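Local coordinates for UPF0255 protein frsA (Vibrio vulnificus, PDB 4I4C) that probably hydrolyses carboxylic esters as a member of the FrsA family of alpha/beta-hydrolase-like proteins, at residues 24-29 against 140-145; 53-58 against 392-397; 152-157 against 232-237. All coordinates share one frame; numbering follows the deposited sequence.

Contact 1 (24-29 against 140-145); sequences SALTQY and LKSDNL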
ATOM      1  N   SER A  24      17.820   4.090   6.775  1.00 15.60           N
ATOM      2  CA  SER A  24      18.260   2.771   7.223  1.00 20.65           C
ATOM      3  C   SER A  24      18.855   2.748   8.646  1.00 20.29           C
ATOM      4  O   SER A  24      19.078   1.681   9.207  1.00 31.72           O
ATOM      5  CB  SER A  24      19.209   2.119   6.214  1.00 18.90           C
ATOM      6  OG  SER A  24      20.504   2.709   6.229  1.00 21.18           O
ATOM      7  N   ALA A  25      19.079   3.923   9.229  1.00 17.64           N
ATOM      8  CA  ALA A  25      19.763   4.035  10.512  1.00 20.62           C
ATOM      9  C   ALA A  25      18.775   4.382  11.614  1.00 21.92           C
ATOM     10  O   ALA A  25      19.125   4.408  12.789  1.00 30.51           O
ATOM     11  CB  ALA A  25      20.878   5.115  10.433  1.00 18.80           C
ATOM     12  N   LEU A  26      17.532   4.642  11.230  1.00 23.50           N
ATOM     13  CA  LEU A  26      16.536   5.127  12.181  1.00 22.76           C
ATOM     14  C   LEU A  26      16.129   4.128  13.260  1.00 25.73           C
ATOM     15  O   LEU A  26      16.094   4.451  14.447  1.00 27.83           O
ATOM     16  CB  LEU A  26      15.310   5.620  11.429  1.00 23.30           C
ATOM     17  CG  LEU A  26      15.593   6.911  10.653  1.00 29.57           C
ATOM     18  CD1 LEU A  26      14.417   7.255   9.774  1.00 31.06           C
ATOM     19  CD2 LEU A  26      15.909   8.063  11.609  1.00 27.90           C
ATOM     20  N   THR A  27      15.813   2.914  12.841  1.00 25.55           N
ATOM     21  CA  THR A  27      15.254   1.931  13.747  1.00 24.43           C
ATOM     22  C   THR A  27      16.336   1.419  14.672  1.00 18.95           C
ATOM     23  O   THR A  27      17.431   1.062  14.226  1.00 21.99           O
ATOM     24  CB  THR A  27      14.635   0.772  12.963  1.00 16.92           C
ATOM     25  OG1 THR A  27      13.709   1.300  12.002  1.00 20.65           O
ATOM     26  CG2 THR A  27      13.909  -0.202  13.889  1.00 15.55           C
ATOM     27  N   GLN A  28      16.023   1.393  15.964  1.00 19.80           N
ATOM     28  CA  GLN A  28      16.957   0.924  16.980  1.00 23.03           C
ATOM     29  C   GLN A  28      16.743  -0.562  17.220  1.00 25.73           C
ATOM     30  O   GLN A  28      15.615  -1.012  17.440  1.00 25.24           O
ATOM     31  CB  GLN A  28      16.752   1.693  18.283  1.00 23.38           C
ATOM     32  CG  GLN A  28      17.039   3.179  18.173  1.00 40.26           C
ATOM     33  CD  GLN A  28      18.524   3.466  18.019  1.00 41.77           C
ATOM     34  OE1 GLN A  28      19.284   3.403  18.988  1.00 46.37           O
ATOM     35  NE2 GLN A  28      18.945   3.764  16.794  1.00 29.51           N
ATOM     36  N   TYR A  29      17.827  -1.326  17.165  1.00 18.73           N
ATOM     37  CA  TYR A  29      17.759  -2.761  17.412  1.00 27.60           C
ATOM     38  C   TYR A  29      18.620  -3.129  18.613  1.00 26.28           C
ATOM     39  O   TYR A  29      19.672  -2.530  18.839  1.00 26.28           O
ATOM     40  CB  TYR A  29      18.244  -3.539  16.187  1.00 25.27           C
ATOM     41  CG  TYR A  29      17.283  -3.530  15.020  1.00 17.03           C
ATOM     42  CD1 TYR A  29      17.302  -2.505  14.072  1.00 16.77           C
ATOM     43  CD2 TYR A  29      16.352  -4.556  14.867  1.00 16.84           C
ATOM     44  CE1 TYR A  29      16.410  -2.511  12.993  1.00 23.43           C
ATOM     45  CE2 TYR A  29      15.471  -4.569  13.821  1.00 19.62           C
ATOM     46  CZ  TYR A  29      15.500  -3.555  12.880  1.00 23.69           C
ATOM     47  OH  TYR A  29      14.593  -3.602  11.844  1.00 17.41           O
ATOM     48  N   LEU A 140       8.816   5.143   7.257  1.00 16.02           N
ATOM     49  CA  LEU A 140       9.171   4.929   8.650  1.00 15.15           C
ATOM     50  C   LEU A 140       8.744   6.155   9.448  1.00 23.10           C
ATOM     51  O   LEU A 140       8.913   7.286   8.983  1.00 23.54           O
ATOM     52  CB  LEU A 140      10.674   4.705   8.780  1.00 23.01           C
ATOM     53  CG  LEU A 140      11.209   3.433   8.106  1.00 18.94           C
ATOM     54  CD1 LEU A 140      12.636   3.173   8.541  1.00 17.37           C
ATOM     55  CD2 LEU A 140      10.329   2.225   8.409  1.00 12.45           C
ATOM     56  N   LYS A 141       8.201   5.947  10.642  1.00 18.97           N
ATOM     57  CA  LYS A 141       7.496   7.030  11.338  1.00 29.81           C
ATOM     58  C   LYS A 141       8.438   8.110  11.853  1.00 35.13           C
ATOM     59  O   LYS A 141       8.058   9.280  11.966  1.00 31.57           O
ATOM     60  CB  LYS A 141       6.595   6.498  12.467  1.00 38.43           C
ATOM     61  CG  LYS A 141       7.331   6.078  13.731  1.00 44.96           C
ATOM     62  CD  LYS A 141       6.392   5.387  14.723  1.00 41.73           C
ATOM     63  CE  LYS A 141       5.138   6.215  14.975  1.00 49.42           C
ATOM     64  NZ  LYS A 141       4.091   5.428  15.706  1.00 53.53           N
ATOM     65  N   SER A 142       9.674   7.726  12.144  1.00 26.83           N
ATOM     66  CA  SER A 142      10.622   8.687  12.681  1.00 34.43           C
ATOM     67  C   SER A 142      11.449   9.335  11.575  1.00 37.14           C
ATOM     68  O   SER A 142      12.412  10.045  11.853  1.00 40.70           O
ATOM     69  CB  SER A 142      11.533   8.007  13.698  1.00 34.66           C
ATOM     70  OG  SER A 142      12.243   6.942  13.089  1.00 31.78           O
ATOM     71  N   ASP A 143      11.062   9.099  10.323  1.00 28.51           N
ATOM     72  CA  ASP A 143      11.830   9.582   9.178  1.00 27.27           C
ATOM     73  C   ASP A 143      11.408  11.002   8.813  1.00 28.07           C
ATOM     74  O   ASP A 143      10.344  11.206   8.234  1.00 26.23           O
ATOM     75  CB  ASP A 143      11.633   8.629   7.993  1.00 21.69           C
ATOM     76  CG  ASP A 143      12.603   8.881   6.838  1.00 28.44           C
ATOM     77  OD1 ASP A 143      13.071  10.029   6.647  1.00 21.77           O
ATOM     78  OD2 ASP A 143      12.863   7.913   6.085  1.00 31.39           O
ATOM     79  N   ASN A 144      12.250  11.980   9.154  1.00 32.50           N
ATOM     80  CA  ASN A 144      11.927  13.384   8.903  1.00 31.40           C
ATOM     81  C   ASN A 144      11.769  13.692   7.409  1.00 27.24           C
ATOM     82  O   ASN A 144      10.846  14.404   7.010  1.00 25.11           O
ATOM     83  CB  ASN A 144      12.980  14.322   9.522  1.00 30.41           C
ATOM     84  CG  ASN A 144      13.006  14.261  11.036  1.00 39.27           C
ATOM     85  OD1 ASN A 144      12.036  13.851  11.667  1.00 40.02           O
ATOM     86  ND2 ASN A 144      14.123  14.681  11.629  1.00 47.42           N
ATOM     87  N   LEU A 145      12.670  13.160   6.585  1.00 18.85           N
ATOM     88  CA  LEU A 145      12.573  13.408   5.149  1.00 22.07           C
ATOM     89  C   LEU A 145      11.305  12.794   4.571  1.00 24.87           C
ATOM     90  O   LEU A 145      10.664  13.373   3.691  1.00 25.67           O
ATOM     91  CB  LEU A 145      13.804  12.880   4.418  1.00 25.56           C
ATOM     92  CG  LEU A 145      15.096  13.646   4.703  1.00 28.56           C
ATOM     93  CD1 LEU A 145      16.131  13.294   3.679  1.00 28.34           C
ATOM     94  CD2 LEU A 145      14.853  15.151   4.739  1.00 27.29           C
TER

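Contact 2 (53-58 against 392-397); sequences RRLQWV and KTITQG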
ATOM      1  N   ARG A  53      10.803  -1.524  -6.083  1.00 18.36           N
ATOM      2  CA  ARG A  53       9.559  -1.923  -6.734  1.00 15.90           C
ATOM      3  C   ARG A  53       9.431  -1.270  -8.123  1.00 17.01           C
ATOM      4  O   ARG A  53       8.394  -0.674  -8.434  1.00 13.76           O
ATOM      5  CB  ARG A  53       8.382  -1.467  -5.878  1.00 21.57           C
ATOM      6  CG  ARG A  53       8.505  -1.805  -4.395  1.00 26.59           C
ATOM      7  CD  ARG A  53       7.645  -2.988  -4.025  1.00 35.67           C
ATOM      8  NE  ARG A  53       8.029  -3.556  -2.731  1.00 47.59           N
ATOM      9  CZ  ARG A  53       7.403  -3.318  -1.581  1.00 42.18           C
ATOM     10  NH1 ARG A  53       6.347  -2.515  -1.547  1.00 44.53           N
ATOM     11  NH2 ARG A  53       7.833  -3.886  -0.460  1.00 31.45           N
ATOM     12  N   ARG A  54      10.486  -1.357  -8.934  1.00 15.34           N
ATOM     13  CA  ARG A  54      10.509  -0.735 -10.267  1.00 20.17           C
ATOM     14  C   ARG A  54       9.237  -0.944 -11.089  1.00 23.20           C
ATOM     15  O   ARG A  54       8.623   0.023 -11.540  1.00 17.92           O
ATOM     16  CB  ARG A  54      11.691  -1.245 -11.093  1.00 24.13           C
ATOM     17  CG  ARG A  54      13.029  -0.620 -10.810  1.00 21.81           C
ATOM     18  CD  ARG A  54      14.013  -1.174 -11.829  1.00 26.93           C
ATOM     19  NE  ARG A  54      15.256  -0.417 -11.916  1.00 24.31           N
ATOM     20  CZ  ARG A  54      16.363  -0.723 -11.246  1.00 20.36           C
ATOM     21  NH1 ARG A  54      16.382  -1.763 -10.426  1.00 19.70           N
ATOM     22  NH2 ARG A  54      17.458   0.014 -11.393  1.00 30.30           N
ATOM     23  N   LEU A  55       8.861  -2.207 -11.298  1.00 16.42           N
ATOM     24  CA  LEU A  55       7.664  -2.541 -12.071  1.00 22.24           C
ATOM     25  C   LEU A  55       6.357  -2.081 -11.405  1.00 13.39           C
ATOM     26  O   LEU A  55       5.428  -1.654 -12.090  1.00 20.08           O
ATOM     27  CB  LEU A  55       7.625  -4.047 -12.384  1.00 21.79           C
ATOM     28  CG  LEU A  55       8.788  -4.474 -13.288  1.00 25.82           C
ATOM     29  CD1 LEU A  55       8.754  -5.947 -13.659  1.00 32.35           C
ATOM     30  CD2 LEU A  55       8.764  -3.651 -14.530  1.00 24.27           C
ATOM     31  N   GLN A  56       6.287  -2.154 -10.077  1.00 18.25           N
ATOM     32  CA  GLN A  56       5.104  -1.659  -9.366  1.00 17.56           C
ATOM     33  C   GLN A  56       4.944  -0.154  -9.570  1.00 22.14           C
ATOM     34  O   GLN A  56       3.865   0.342  -9.863  1.00 21.56           O
ATOM     35  CB  GLN A  56       5.190  -1.969  -7.873  1.00 19.77           C
ATOM     36  CG  GLN A  56       3.936  -1.598  -7.097  1.00 26.75           C
ATOM     37  CD  GLN A  56       4.172  -1.508  -5.594  1.00 29.36           C
ATOM     38  OE1 GLN A  56       4.500  -2.496  -4.950  1.00 32.66           O
ATOM     39  NE2 GLN A  56       4.008  -0.313  -5.036  1.00 30.41           N
ATOM     40  N   TRP A  57       6.034   0.577  -9.397  1.00 16.93           N
ATOM     41  CA  TRP A  57       5.982   2.031  -9.522  1.00 15.82           C
ATOM     42  C   TRP A  57       5.601   2.467 -10.942  1.00 17.35           C
ATOM     43  O   TRP A  57       4.815   3.396 -11.118  1.00 21.79           O
ATOM     44  CB  TRP A  57       7.281   2.662  -9.017  1.00 11.61           C
ATOM     45  CG  TRP A  57       7.448   2.477  -7.544  1.00 11.82           C
ATOM     46  CD1 TRP A  57       6.452   2.412  -6.613  1.00 20.45           C
ATOM     47  CD2 TRP A  57       8.676   2.296  -6.828  1.00 18.64           C
ATOM     48  NE1 TRP A  57       6.986   2.221  -5.362  1.00 24.28           N
ATOM     49  CE2 TRP A  57       8.351   2.153  -5.467  1.00 15.55           C
ATOM     50  CE3 TRP A  57      10.020   2.247  -7.205  1.00 18.82           C
ATOM     51  CZ2 TRP A  57       9.320   1.953  -4.477  1.00 16.90           C
ATOM     52  CZ3 TRP A  57      10.979   2.055  -6.219  1.00 19.59           C
ATOM     53  CH2 TRP A  57      10.621   1.910  -4.874  1.00 12.77           C
ATOM     54  N   VAL A  58       6.111   1.764 -11.947  1.00 19.07           N
ATOM     55  CA  VAL A  58       5.750   2.044 -13.336  1.00 20.49           C
ATOM     56  C   VAL A  58       4.261   1.758 -13.565  1.00 20.09           C
ATOM     57  O   VAL A  58       3.547   2.579 -14.108  1.00 16.28           O
ATOM     58  CB  VAL A  58       6.609   1.215 -14.307  1.00 23.49           C
ATOM     59  CG1 VAL A  58       6.034   1.258 -15.717  1.00 23.90           C
ATOM     60  CG2 VAL A  58       8.050   1.706 -14.278  1.00 24.95           C
ATOM     61  N   LYS A 392       5.149 -14.224 -18.257  1.00 29.74           N
ATOM     62  CA  LYS A 392       6.541 -14.027 -18.670  1.00 37.40           C
ATOM     63  C   LYS A 392       7.175 -12.874 -17.918  1.00 33.35           C
ATOM     64  O   LYS A 392       8.315 -12.973 -17.474  1.00 42.60           O
ATOM     65  CB  LYS A 392       6.642 -13.778 -20.180  1.00 40.11           C
ATOM     66  CG  LYS A 392       6.530 -15.041 -21.019  1.00 47.32           C
ATOM     67  CD  LYS A 392       6.422 -14.717 -22.505  1.00 52.59           C
ATOM     68  CE  LYS A 392       6.081 -15.945 -23.345  1.00 47.98           C
ATOM     69  NZ  LYS A 392       5.773 -15.560 -24.754  1.00 49.69           N
ATOM     70  N   THR A 393       6.428 -11.782 -17.773  1.00 39.09           N
ATOM     71  CA  THR A 393       6.913 -10.604 -17.058  1.00 30.73           C
ATOM     72  C   THR A 393       6.055 -10.316 -15.839  1.00 25.65           C
ATOM     73  O   THR A 393       4.914 -10.767 -15.751  1.00 26.76           O
ATOM     74  CB  THR A 393       6.924  -9.347 -17.958  1.00 24.47           C
ATOM     75  OG1 THR A 393       5.582  -8.920 -18.225  1.00 20.75           O
ATOM     76  CG2 THR A 393       7.629  -9.628 -19.277  1.00 21.13           C
ATOM     77  N   ILE A 394       6.592  -9.541 -14.906  1.00 17.45           N
ATOM     78  CA  ILE A 394       5.831  -9.165 -13.721  1.00 28.24           C
ATOM     79  C   ILE A 394       4.691  -8.220 -14.102  1.00 31.00           C
ATOM     80  O   ILE A 394       3.574  -8.335 -13.578  1.00 31.47           O
ATOM     81  CB  ILE A 394       6.717  -8.538 -12.607  1.00 17.80           C
ATOM     82  CG1 ILE A 394       7.605  -9.593 -11.958  1.00 23.91           C
ATOM     83  CG2 ILE A 394       5.868  -7.884 -11.557  1.00 17.45           C
ATOM     84  CD1 ILE A 394       8.829  -9.981 -12.797  1.00 33.62           C
ATOM     85  N   THR A 395       4.959  -7.310 -15.038  1.00 26.16           N
ATOM     86  CA  THR A 395       3.934  -6.360 -15.478  1.00 18.01           C
ATOM     87  C   THR A 395       2.735  -7.082 -16.069  1.00 17.55           C
ATOM     88  O   THR A 395       1.576  -6.705 -15.853  1.00 22.67           O
ATOM     89  CB  THR A 395       4.474  -5.407 -16.544  1.00 16.42           C
ATOM     90  OG1 THR A 395       5.614  -4.726 -16.025  1.00 18.61           O
ATOM     91  CG2 THR A 395       3.404  -4.404 -16.940  1.00 19.20           C
ATOM     92  N   GLN A 396       3.011  -8.120 -16.839  1.00 21.77           N
ATOM     93  CA  GLN A 396       1.929  -8.901 -17.413  1.00 23.92           C
ATOM     94  C   GLN A 396       1.091  -9.573 -16.314  1.00 25.57           C
ATOM     95  O   GLN A 396      -0.143  -9.629 -16.404  1.00 20.31           O
ATOM     96  CB  GLN A 396       2.485  -9.927 -18.391  1.00 21.63           C
ATOM     97  CG  GLN A 396       1.456 -10.890 -18.900  1.00 20.48           C
ATOM     98  CD  GLN A 396       2.083 -12.004 -19.696  1.00 23.61           C
ATOM     99  OE1 GLN A 396       3.214 -12.420 -19.425  1.00 33.76           O
ATOM    100  NE2 GLN A 396       1.366 -12.488 -20.692  1.00 21.62           N
ATOM    101  N   GLY A 397       1.773 -10.060 -15.280  1.00 19.14           N
ATOM    102  CA  GLY A 397       1.120 -10.621 -14.109  1.00 19.21           C
ATOM    103  C   GLY A 397       0.247  -9.604 -13.404  1.00 23.98           C
ATOM    104  O   GLY A 397      -0.903  -9.885 -13.072  1.00 20.78           O
TER
HETATM  105  O   HOH W   1       4.873  -2.226 -14.855  1.00 24.13           O

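Contact 3 (152-157 against 232-237); sequences LANSAY and VGYSSK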
ATOM      1  N   LEU A 152       3.895  16.377   0.967  1.00 20.24           N
ATOM      2  CA  LEU A 152       3.872  16.829  -0.422  1.00 27.04           C
ATOM      3  C   LEU A 152       3.030  15.899  -1.268  1.00 22.62           C
ATOM      4  O   LEU A 152       2.323  16.337  -2.187  1.00 19.27           O
ATOM      5  CB  LEU A 152       5.301  16.900  -0.988  1.00 23.71           C
ATOM      6  CG  LEU A 152       6.152  18.049  -0.436  1.00 28.01           C
ATOM      7  CD1 LEU A 152       7.575  17.956  -0.965  1.00 18.89           C
ATOM      8  CD2 LEU A 152       5.535  19.391  -0.785  1.00 20.42           C
ATOM      9  N   ALA A 153       3.131  14.607  -0.962  1.00 19.08           N
ATOM     10  CA  ALA A 153       2.341  13.606  -1.642  1.00 21.53           C
ATOM     11  C   ALA A 153       0.878  13.970  -1.474  1.00 24.81           C
ATOM     12  O   ALA A 153       0.142  14.030  -2.450  1.00 16.74           O
ATOM     13  CB  ALA A 153       2.617  12.217  -1.064  1.00 17.10           C
ATOM     14  N   ASN A 154       0.471  14.226  -0.231  1.00 22.34           N
ATOM     15  CA  ASN A 154      -0.923  14.569   0.065  1.00 21.97           C
ATOM     16  C   ASN A 154      -1.375  15.899  -0.547  1.00 27.96           C
ATOM     17  O   ASN A 154      -2.459  15.980  -1.115  1.00 22.45           O
ATOM     18  CB  ASN A 154      -1.189  14.549   1.578  1.00 17.68           C
ATOM     19  CG  ASN A 154      -1.319  13.132   2.135  1.00 26.84           C
ATOM     20  OD1 ASN A 154      -2.009  12.292   1.561  1.00 31.08           O
ATOM     21  ND2 ASN A 154      -0.662  12.869   3.267  1.00 23.92           N
ATOM     22  N   SER A 155      -0.561  16.947  -0.448  1.00 26.41           N
ATOM     23  CA  SER A 155      -0.978  18.215  -1.048  1.00 20.54           C
ATOM     24  C   SER A 155      -1.047  18.098  -2.587  1.00 23.92           C
ATOM     25  O   SER A 155      -1.941  18.640  -3.219  1.00 22.22           O
ATOM     26  CB  SER A 155      -0.103  19.399  -0.582  1.00 25.79           C
ATOM     27  OG  SER A 155       1.244  19.257  -0.984  1.00 37.92           O
ATOM     28  N   ALA A 156      -0.145  17.335  -3.187  1.00 20.63           N
ATOM     29  CA  ALA A 156      -0.189  17.177  -4.625  1.00 19.59           C
ATOM     30  C   ALA A 156      -1.426  16.397  -5.091  1.00 22.46           C
ATOM     31  O   ALA A 156      -1.992  16.695  -6.146  1.00 27.25           O
ATOM     32  CB  ALA A 156       1.112  16.547  -5.151  1.00 18.81           C
ATOM     33  N   TYR A 157      -1.839  15.399  -4.313  1.00 19.08           N
ATOM     34  CA  TYR A 157      -3.018  14.608  -4.662  1.00 18.26           C
ATOM     35  C   TYR A 157      -4.286  15.458  -4.691  1.00 23.08           C
ATOM     36  O   TYR A 157      -5.112  15.327  -5.595  1.00 25.76           O
ATOM     37  CB  TYR A 157      -3.208  13.460  -3.663  1.00 18.66           C
ATOM     38  CG  TYR A 157      -3.996  12.279  -4.206  1.00 20.14           C
ATOM     39  CD1 TYR A 157      -3.369  11.290  -4.962  1.00 21.78           C
ATOM     40  CD2 TYR A 157      -5.356  12.146  -3.948  1.00 17.20           C
ATOM     41  CE1 TYR A 157      -4.071  10.208  -5.447  1.00 24.54           C
ATOM     42  CE2 TYR A 157      -6.077  11.055  -4.438  1.00 21.80           C
ATOM     43  CZ  TYR A 157      -5.425  10.096  -5.185  1.00 24.23           C
ATOM     44  OH  TYR A 157      -6.111   9.015  -5.677  1.00 19.24           O
ATOM     45  N   VAL A 232      -0.879   3.199   9.365  1.00 30.49           N
ATOM     46  CA  VAL A 232      -0.406   3.656   8.060  1.00 19.76           C
ATOM     47  C   VAL A 232      -1.024   4.997   7.672  1.00 19.35           C
ATOM     48  O   VAL A 232      -2.239   5.180   7.791  1.00 20.13           O
ATOM     49  CB  VAL A 232      -0.778   2.632   6.956  1.00 26.54           C
ATOM     50  CG1 VAL A 232      -0.431   3.174   5.570  1.00 26.53           C
ATOM     51  CG2 VAL A 232      -0.096   1.297   7.199  1.00 21.77           C
ATOM     52  N   GLY A 233      -0.184   5.919   7.194  1.00 19.47           N
ATOM     53  CA  GLY A 233      -0.617   7.197   6.640  1.00 16.89           C
ATOM     54  C   GLY A 233      -1.535   8.027   7.516  1.00 16.64           C
ATOM     55  O   GLY A 233      -1.217   8.310   8.671  1.00 21.74           O
ATOM     56  N   TYR A 234      -2.683   8.409   6.960  1.00 24.47           N
ATOM     57  CA  TYR A 234      -3.730   9.132   7.690  1.00 24.32           C
ATOM     58  C   TYR A 234      -4.284   8.356   8.884  1.00 25.33           C
ATOM     59  O   TYR A 234      -4.959   8.930   9.745  1.00 26.03           O
ATOM     60  CB  TYR A 234      -4.906   9.446   6.759  1.00 31.37           C
ATOM     61  CG  TYR A 234      -4.736  10.651   5.869  1.00 30.58           C
ATOM     62  CD1 TYR A 234      -4.888  11.944   6.373  1.00 30.13           C
ATOM     63  CD2 TYR A 234      -4.465  10.502   4.509  1.00 27.58           C
ATOM     64  CE1 TYR A 234      -4.746  13.064   5.545  1.00 33.69           C
ATOM     65  CE2 TYR A 234      -4.316  11.611   3.681  1.00 29.97           C
ATOM     66  CZ  TYR A 234      -4.464  12.884   4.204  1.00 25.69           C
ATOM     67  OH  TYR A 234      -4.333  13.967   3.377  1.00 34.41           O
ATOM     68  N   SER A 235      -4.037   7.049   8.919  1.00 24.29           N
ATOM     69  CA  SER A 235      -4.493   6.226  10.026  1.00 26.09           C
ATOM     70  C   SER A 235      -3.358   5.906  10.992  1.00 29.64           C
ATOM     71  O   SER A 235      -3.461   4.973  11.786  1.00 28.66           O
ATOM     72  CB  SER A 235      -5.121   4.936   9.505  1.00 24.29           C
ATOM     73  OG  SER A 235      -6.128   5.243   8.566  1.00 25.26           O
ATOM     74  N   SER A 236      -2.286   6.690  10.914  1.00 19.62           N
ATOM     75  CA  SER A 236      -1.126   6.529  11.787  1.00 26.11           C
ATOM     76  C   SER A 236      -1.478   6.471  13.271  1.00 30.97           C
ATOM     77  O   SER A 236      -0.853   5.739  14.034  1.00 33.40           O
ATOM     78  CB  SER A 236      -0.116   7.657  11.542  1.00 18.61           C
ATOM     79  OG  SER A 236      -0.694   8.926  11.793  1.00 29.44           O
ATOM     80  N   LYS A 237      -2.483   7.238  13.676  1.00 29.14           N
ATOM     81  CA  LYS A 237      -2.847   7.325  15.083  1.00 30.53           C
ATOM     82  C   LYS A 237      -3.744   6.174  15.546  1.00 34.57           C
ATOM     83  O   LYS A 237      -4.069   6.075  16.728  1.00 41.19           O
ATOM     84  CB  LYS A 237      -3.464   8.694  15.389  1.00 30.23           C
ATOM     85  CG  LYS A 237      -2.490   9.842  15.140  1.00 31.21           C
ATOM     86  CD  LYS A 237      -3.061  11.186  15.560  1.00 43.35           C
ATOM     87  CE  LYS A 237      -4.240  11.576  14.683  1.00 52.57           C
ATOM     88  NZ  LYS A 237      -3.867  11.633  13.239  1.00 52.47           N
TER
HETATM   89  O   HOH W   2      -4.285  13.393   0.718  1.00 27.17           O

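Contact 1 (24-29 against 140-145)
L26 reaches across to the turn of 140-145 and lays its isobutyl end against S142 and D143. L26 CD1 makes the closest approach, 3.5 Å from D143 CA, and also touches D143 CB; the two side chains run at about a right angle to each other. Higher up the same side chain, L26 CB lies 3.7 Å from S142 OG, so the hydroxyl rests against the stem; of the two methyls CD1 goes to D143, while CD2 stays beside S142. The first torsion of L26 (chi1 -70°) sets CG opposite the carbonyl carbon, and with chi2 extended CD1 is carried forward to the aspartate. Beside this pair T27 makes a looser touch: its OG1 is 4.1 Å from L140 CD1. The contact is thus one of van der Waals packing, for which a branched aliphatic residue is well suited.

Its receiving surface is shaped by a type I beta turn from L140 to D143, closed by the backbone bond from D143 N to L140 O (3.1 Å). D143 ends the turn and is the N-cap of helix 144-163, where a short aspartate can fold over first-turn amides that lack a helical acceptor; its OD1 accepts from A146 N. The other carboxylate oxygen, OD2, is hydrogen-bonded to T23 OG1, just ahead of 24-29.

In the fold, the contact joins the end of the short, weakly bonded helix 23-26 and the residue after it to the turn that leads into helix 144-163. Helix 314-323 borders both segments, touching T27 and hydrogen-bonding K141 N through S322 OG, while Q28 pairs with V329 of strand 328-329.

Contact 2 (53-58 against 392-397)
L55 leans from the first turn of helix 54-60 toward I394 and T395 at the start of helix 394-413. Its CB serves as the stem, from which CG is directed opposite the carbonyl carbon (chi1 -64°), and L55 CG comes 4.2 Å from T395 OG1. There the side chain forks. L55 CD1 presses on I394, 3.5 Å from I394 CB, a tight fit for two carbons, and also lies near the gamma carbons and the CD1 of that isoleucine. L55 CD2 turns to the threonine instead and stands 3.6 Å from T395 OG1. Both partners are crossed at roughly a right angle, so one leucine fork spans two consecutive residues.

A water donates to L55 O at 2.9 Å and is hydrogen-bonded to T395 OG1, linking a helix carbonyl to the hydroxyl beside the apolar touch. Just before these residues T393 is the N-cap, T393 OG1 accepting from Q396 N (3.0 Å), while K392 N gives a bond to Q396 OE1. The contact joins helix 54-60 to the start of the last helix, 394-413, at the surface; Q56, whose side chain sets out away from it, lines the polyether pocket.

Chemically, then, a small aliphatic patch is paired with a water bridge: leucine and isoleucine supply the apolar surface, threonine adds a hydroxyl, and solvent takes part, as the exposed setting allows.

Contact 3 (152-157 against 232-237)
N154 and Y234 reach each other from opposite directions, the amide oxygen coming to the CE2 side of the phenol. The direct contact is between these two groups: N154 OD1 lies 3.2 Å from Y234 CE2, approaching the ring obliquely, and N154 CG is 3.4 Å from Y234 OH. The amide and ring planes are turned 48° apart, so the two flat groups do not stack. With chi1 of -81° the tyrosine ring is set opposite its own carbonyl carbon, and its length lets the loop reach a helix whose backbone is well removed, the nearest CA atoms, of N154 and Y234, being 9.8 Å apart.

A water bridges the two polar ends. It donates to N154 OD1 at 2.7 Å and is hydrogen-bonded to Y234 OH at 2.7 Å; it lies in the plane of the ring, at its edge. Asparagine and tyrosine suit this bridge, each ending in a polar group that can share a water.

Backbone bonds hold both supports. N154 sits within regular helix, while the loop is folded by S235 N to V232 O (2.8 Å) and S236 N to G233 O; G233 has a positive phi, readily adopted by a residue without a side chain. D228 takes bonds from Y234 N and S235 OG.

The contact joins N154 on helix 144-163, whose A153, A156 and Y157 pack against helix 121-136, to the loop between strand 223-226 of the mixed sheet and helix 246-254.

Contacts 1 and 3 share helix 144-163: the first meets its N-terminal end, the second a later turn, with centres 18 Å apart and nearest atoms about 5 Å apart. Contact 2 stands separately, its centre 28 Å from that of contact 1 and 25 Å from that of contact 3, on the other side of the chain's centre from contact 3. Along the sequence contacts 1 and 2 interleave, whereas contact 3 falls wholly within the span that contact 2 closes. Segment 53-58 of contact 2 includes Q56, which lines the polyether pocket; the side chain of L140 in contact 1 is about 12 Å from bound hexanoic acid.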